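Thiosulfate sulfurtransferase (Pseudomonas aeruginosa, PDB 1YT8) probably transfers sulfur from thiosulfate to cyanide, giving thiocyanate and sulfite, and is built from four tandem rhodanese-like repeats. Local coordinates at residues A[10-14]-A[101-106]; A[342-346]-A[524-529]. All coordinates share one frame. Numbering follows the deposited sequence.

Contact 1: residues A[10-14]-A[101-106]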
loop_
_atom_site.group_PDB
_atom_site.type_symbol
_atom_site.label_atom_id
_atom_site.label_comp_id
_atom_site.label_asym_id
_atom_site.label_seq_id
_atom_site.Cartn_x
_atom_site.Cartn_y
_atom_site.Cartn_z
ATOM N N THR A 10 -21.461 -15.433 3.824
ATOM C CA THR A 10 -21.938 -15.022 2.516
ATOM C C THR A 10 -21.801 -13.535 2.244
ATOM O O THR A 10 -21.419 -12.751 3.114
ATOM C CB THR A 10 -23.429 -15.360 2.343
ATOM O OG1 THR A 10 -24.213 -14.456 3.138
ATOM C CG2 THR A 10 -23.715 -16.792 2.793
ATOM N N PHE A 11 -22.122 -13.168 1.009
ATOM C CA PHE A 11 -22.112 -11.781 0.572
ATOM C C PHE A 11 -22.991 -10.995 1.548
ATOM O O PHE A 11 -22.629 -9.913 2.004
ATOM C CB PHE A 11 -22.699 -11.689 -0.843
ATOM C CG PHE A 11 -23.207 -10.319 -1.210
ATOM C CD1 PHE A 11 -22.323 -9.294 -1.540
ATOM C CD2 PHE A 11 -24.575 -10.049 -1.200
ATOM C CE1 PHE A 11 -22.792 -8.016 -1.854
ATOM C CE2 PHE A 11 -25.056 -8.776 -1.512
ATOM C CZ PHE A 11 -24.162 -7.756 -1.840
ATOM N N HIS A 12 -24.150 -11.560 1.869
ATOM C CA HIS A 12 -25.090 -10.914 2.777
ATOM C C HIS A 12 -24.539 -10.706 4.185
ATOM O O HIS A 12 -24.827 -9.687 4.816
ATOM C CB HIS A 12 -26.395 -11.709 2.812
ATOM C CG HIS A 12 -27.103 -11.729 1.495
ATOM N ND1 HIS A 12 -27.699 -10.608 0.958
ATOM C CD2 HIS A 12 -27.236 -12.707 0.566
ATOM C CE1 HIS A 12 -28.167 -10.893 -0.244
ATOM N NE2 HIS A 12 -27.897 -12.159 -0.507
ATOM N N ASP A 13 -23.749 -11.660 4.674
ATOM C CA ASP A 13 -23.149 -11.540 6.003
ATOM C C ASP A 13 -22.181 -10.362 6.000
ATOM O O ASP A 13 -22.165 -9.545 6.924
ATOM C CB ASP A 13 -22.364 -12.805 6.380
ATOM C CG ASP A 13 -23.257 -14.000 6.661
ATOM O OD1 ASP A 13 -24.230 -13.851 7.430
ATOM O OD2 ASP A 13 -22.970 -15.096 6.126
ATOM N N ILE A 14 -21.357 -10.293 4.959
ATOM C CA ILE A 14 -20.374 -9.220 4.837
ATOM C C ILE A 14 -21.062 -7.864 4.670
ATOM O O ILE A 14 -20.685 -6.887 5.317
ATOM C CB ILE A 14 -19.436 -9.453 3.623
ATOM C CG1 ILE A 14 -18.686 -10.787 3.777
ATOM C CG2 ILE A 14 -18.477 -8.279 3.479
ATOM C CD1 ILE A 14 -17.820 -10.894 5.030
ATOM N N TRP A 101 -19.866 -13.847 -4.724
ATOM C CA TRP A 101 -20.117 -12.429 -4.502
ATOM C C TRP A 101 -20.844 -11.827 -5.706
ATOM O O TRP A 101 -21.843 -11.118 -5.558
ATOM C CB TRP A 101 -18.788 -11.703 -4.266
ATOM C CG TRP A 101 -18.935 -10.247 -3.939
ATOM C CD1 TRP A 101 -19.134 -9.220 -4.818
ATOM C CD2 TRP A 101 -18.902 -9.657 -2.633
ATOM N NE1 TRP A 101 -19.225 -8.024 -4.138
ATOM C CE2 TRP A 101 -19.086 -8.265 -2.796
ATOM C CE3 TRP A 101 -18.734 -10.171 -1.339
ATOM C CZ2 TRP A 101 -19.107 -7.377 -1.711
ATOM C CZ3 TRP A 101 -18.754 -9.288 -0.257
ATOM C CH2 TRP A 101 -18.939 -7.905 -0.454
ATOM N N ARG A 102 -20.336 -12.123 -6.897
ATOM C CA ARG A 102 -20.926 -11.629 -8.132
ATOM C C ARG A 102 -22.366 -12.118 -8.292
ATOM O O ARG A 102 -23.271 -11.332 -8.567
ATOM C CB ARG A 102 -20.090 -12.094 -9.333
ATOM C CG ARG A 102 -20.609 -11.600 -10.675
ATOM C CD ARG A 102 -19.885 -12.244 -11.852
ATOM N NE ARG A 102 -18.455 -11.951 -11.861
ATOM C CZ ARG A 102 -17.507 -12.823 -11.530
ATOM N NH1 ARG A 102 -17.832 -14.054 -11.162
ATOM N NH2 ARG A 102 -16.231 -12.463 -11.571
ATOM N N ASN A 103 -22.571 -13.420 -8.106
ATOM C CA ASN A 103 -23.897 -14.016 -8.260
ATOM C C ASN A 103 -24.941 -13.484 -7.285
ATOM O O ASN A 103 -26.138 -13.501 -7.581
ATOM C CB ASN A 103 -23.811 -15.541 -8.138
ATOM C CG ASN A 103 -22.989 -16.165 -9.247
ATOM O OD1 ASN A 103 -22.903 -15.619 -10.346
ATOM N ND2 ASN A 103 -22.390 -17.318 -8.968
ATOM N N ALA A 104 -24.487 -13.017 -6.128
ATOM C CA ALA A 104 -25.395 -12.483 -5.119
ATOM C C ALA A 104 -25.760 -11.030 -5.421
ATOM O O ALA A 104 -26.559 -10.418 -4.709
ATOM C CB ALA A 104 -24.759 -12.594 -3.738
ATOM N N GLY A 105 -25.179 -10.486 -6.487
ATOM C CA GLY A 105 -25.462 -9.114 -6.868
ATOM C C GLY A 105 -24.445 -8.114 -6.345
ATOM O O GLY A 105 -24.632 -6.903 -6.482
ATOM N N GLY A 106 -23.368 -8.616 -5.749
ATOM C CA GLY A 106 -22.344 -7.737 -5.215
ATOM C C GLY A 106 -21.570 -7.011 -6.295
ATOM O O GLY A 106 -21.304 -7.566 -7.357
HETATM O O HOH W 1 -28.601 -11.511 -3.281
#
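Two helix ends of the first rhodanese-like domain pack here: the capped start of helix 11-20 against the Schellman-terminated end of helix 97-103. Thr10 is the N-cap and forms a capping box with Asp13. Asp13 N donates to Thr10 OG1 (3.2 Å), while Thr10 N donates to Asp13 OD2 (2.8 Å), so short polar side chains satisfy amides that the first turn leaves without helical partners. At the other end Gly106 N bonds Trp101 O and Gly105 N bonds Arg102 O, both at 2.9 Å. Gly105 makes the turn at a positive phi that glycine tolerates best. Phe11, the first residue of its helix, has its CA-to-CB bond toward the other segment and pushes its ring edge against the indole face of Trp101 in a T-shaped stack, with six-membered ring centroids 4.8 Å apart and planes at 89°. Phe11 CD2 meets Ala104 CB at 3.6 Å, and Phe11 CE1 lies 3.4 Å from Gly106 CA, where a CB would collide with both aromatic rings. Ile14 CG2 closes on the indole edge at Trp101 CZ3, 3.9 Å away. Trp101 NE1 is satisfied by the carbonyl of Glu107. A water bridges the segments, donating to Ala104 O (2.7 Å) and weakly accepting from His12 NE2 (2.9 Å). With no direct hydrogen bond between them, the contact probably relies mainly on apolar burial and the fit of the rings.

Contact 2: residues A[342-346]-A[524-529]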
loop_
_atom_site.group_PDB
_atom_site.type_symbol
_atom_site.label_atom_id
_atom_site.label_comp_id
_atom_site.label_asym_id
_atom_site.label_seq_id
_atom_site.Cartn_x
_atom_site.Cartn_y
_atom_site.Cartn_z
ATOM N N LEU A 342 -9.284 10.335 6.206
ATOM C CA LEU A 342 -9.669 8.996 6.651
ATOM C C LEU A 342 -11.080 9.025 7.258
ATOM O O LEU A 342 -11.856 8.079 7.109
ATOM C CB LEU A 342 -8.643 8.475 7.672
ATOM C CG LEU A 342 -7.264 8.174 7.067
ATOM C CD1 LEU A 342 -6.204 8.082 8.157
ATOM C CD2 LEU A 342 -7.339 6.886 6.266
ATOM N N ALA A 343 -11.409 10.120 7.940
ATOM C CA ALA A 343 -12.728 10.275 8.546
ATOM C C ALA A 343 -13.788 10.343 7.445
ATOM O O ALA A 343 -14.861 9.743 7.556
ATOM C CB ALA A 343 -12.765 11.547 9.392
ATOM N N GLN A 344 -13.474 11.068 6.376
ATOM C CA GLN A 344 -14.392 11.218 5.257
ATOM C C GLN A 344 -14.549 9.908 4.498
ATOM O O GLN A 344 -15.538 9.696 3.795
ATOM C CB GLN A 344 -13.911 12.353 4.345
ATOM C CG GLN A 344 -14.107 13.726 5.003
ATOM C CD GLN A 344 -13.464 14.874 4.248
ATOM O OE1 GLN A 344 -13.977 15.337 3.231
ATOM N NE2 GLN A 344 -12.335 15.343 4.753
HETATM N N MSE A 345 -13.576 9.019 4.657
HETATM C CA MSE A 345 -13.645 7.715 4.019
HETATM C C MSE A 345 -14.304 6.724 4.979
HETATM O O MSE A 345 -14.198 5.508 4.813
HETATM C CB MSE A 345 -12.252 7.235 3.603
HETATM C CG MSE A 345 -11.738 7.926 2.346
HETATM SE SE MSE A 345 -10.142 7.083 1.609
HETATM C CE MSE A 345 -8.872 7.736 2.884
ATOM N N GLY A 346 -14.978 7.273 5.990
ATOM C CA GLY A 346 -15.705 6.468 6.959
ATOM C C GLY A 346 -14.961 5.828 8.115
ATOM O O GLY A 346 -15.550 5.037 8.853
ATOM N N HIS A 524 -20.008 1.941 1.440
ATOM C CA HIS A 524 -18.841 2.744 1.804
ATOM C C HIS A 524 -19.018 3.741 2.950
ATOM O O HIS A 524 -18.138 3.877 3.798
ATOM C CB HIS A 524 -18.314 3.465 0.553
ATOM C CG HIS A 524 -19.348 4.290 -0.149
ATOM N ND1 HIS A 524 -19.705 5.551 0.272
ATOM C CD2 HIS A 524 -20.114 4.024 -1.235
ATOM C CE1 HIS A 524 -20.646 6.030 -0.523
ATOM N NE2 HIS A 524 -20.912 5.122 -1.447
ATOM N N GLY A 525 -20.145 4.442 2.981
ATOM C CA GLY A 525 -20.365 5.410 4.043
ATOM C C GLY A 525 -19.489 6.652 3.936
ATOM O O GLY A 525 -19.290 7.365 4.921
ATOM N N PHE A 526 -18.958 6.917 2.747
ATOM C CA PHE A 526 -18.110 8.092 2.543
ATOM C C PHE A 526 -18.938 9.369 2.581
ATOM O O PHE A 526 -20.118 9.359 2.249
ATOM C CB PHE A 526 -17.436 8.084 1.162
ATOM C CG PHE A 526 -16.518 6.923 0.910
ATOM C CD1 PHE A 526 -15.988 6.172 1.955
ATOM C CD2 PHE A 526 -16.133 6.620 -0.396
ATOM C CE1 PHE A 526 -15.083 5.135 1.702
ATOM C CE2 PHE A 526 -15.227 5.585 -0.659
ATOM C CZ PHE A 526 -14.702 4.843 0.396
ATOM N N PHE A 527 -18.300 10.468 2.964
ATOM C CA PHE A 527 -18.936 11.782 2.964
ATOM C C PHE A 527 -17.816 12.783 2.696
ATOM O O PHE A 527 -16.649 12.491 2.955
ATOM C CB PHE A 527 -19.660 12.070 4.297
ATOM C CG PHE A 527 -18.752 12.178 5.492
ATOM C CD1 PHE A 527 -18.147 13.388 5.820
ATOM C CD2 PHE A 527 -18.503 11.066 6.293
ATOM C CE1 PHE A 527 -17.307 13.489 6.930
ATOM C CE2 PHE A 527 -17.667 11.155 7.400
ATOM C CZ PHE A 527 -17.066 12.366 7.722
ATOM N N VAL A 528 -18.161 13.941 2.142
ATOM C CA VAL A 528 -17.171 14.966 1.834
ATOM C C VAL A 528 -17.578 16.271 2.518
ATOM O O VAL A 528 -18.655 16.809 2.253
ATOM C CB VAL A 528 -17.074 15.197 0.308
ATOM C CG1 VAL A 528 -15.910 16.121 -0.009
ATOM C CG2 VAL A 528 -16.910 13.855 -0.412
ATOM N N ILE A 529 -16.719 16.769 3.404
ATOM C CA ILE A 529 -17.012 18.000 4.132
ATOM C C ILE A 529 -16.973 19.247 3.261
ATOM O O ILE A 529 -16.349 19.264 2.195
ATOM C CB ILE A 529 -16.038 18.220 5.320
ATOM C CG1 ILE A 529 -14.624 18.501 4.806
ATOM C CG2 ILE A 529 -16.045 16.998 6.231
ATOM C CD1 ILE A 529 -13.640 18.867 5.907
HETATM O O HOH W 2 -13.544 17.730 1.600
#
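His524 opens the C-terminal segment by folding its ring back, so that ND1 accepts from Phe526 N at 2.9 Å; an imidazole nitrogen suits a local turn of this kind. Gly525 follows with positive phi, a conformation glycine adopts easily, and the chain then straightens. The ring of Phe526 presents its edge to Met345 O, which lies 3.3 Å from Phe526 CE1, and the same CE1 is 4.0 Å from CB of Met345, a selenomethionine. Phe119 of helix 114-127 adds an edge-to-face partner to this ring. What the extended segment meets is the C-terminus of helix 334-344, closed by a Schellman motif with Gly346 at its positive-phi C-prime position, just before strand 348-352 of the third rhodanese-like sheet. Gln344 O, with no further helical turn to engage it, takes a hydrogen bond from Phe527 N (3.0 Å) and a CA-H...O contact from Phe526 CA (3.3 Å). The flat ring of Phe527 lies over the helix end: Gln344 CA sits 3.9 Å from its centroid in a CH-pi contact, and Ala343 meets the ring through its backbone, Ala343 O lying 3.1 Å from Phe527 CE2. Val528 points away, though its CA passes 3.5 Å from Gln344 OE1. Ile529 N donates to that same OE1 (3.1 Å), as Gln344 NE2 holds Ser340 O, and a water donates both to Gln344 OE1 (2.9 Å) and to Ile529 O (3.3 Å).

How the contacts relate
Contact 1 lies within the first rhodanese-like domain, whereas contact 2 lays the C-terminal segment over a helix end of the third. Their centres are 23 Å apart and their nearest atoms about 10 Å, with no touch. The loop holding Pro40 and Phe42 of the first domain touches both, Trp101 packing on Pro40 and His524 on Phe42, and helix 114-127, which follows 101-106 in the chain, packs on contact 2, with Phe119 against Phe526. Neither contact supplies a residue to the sulfite pocket, which Cys193 to Arg198 of the second domain form together with Gln312. That last residue belongs to the same third domain as segment 342-346.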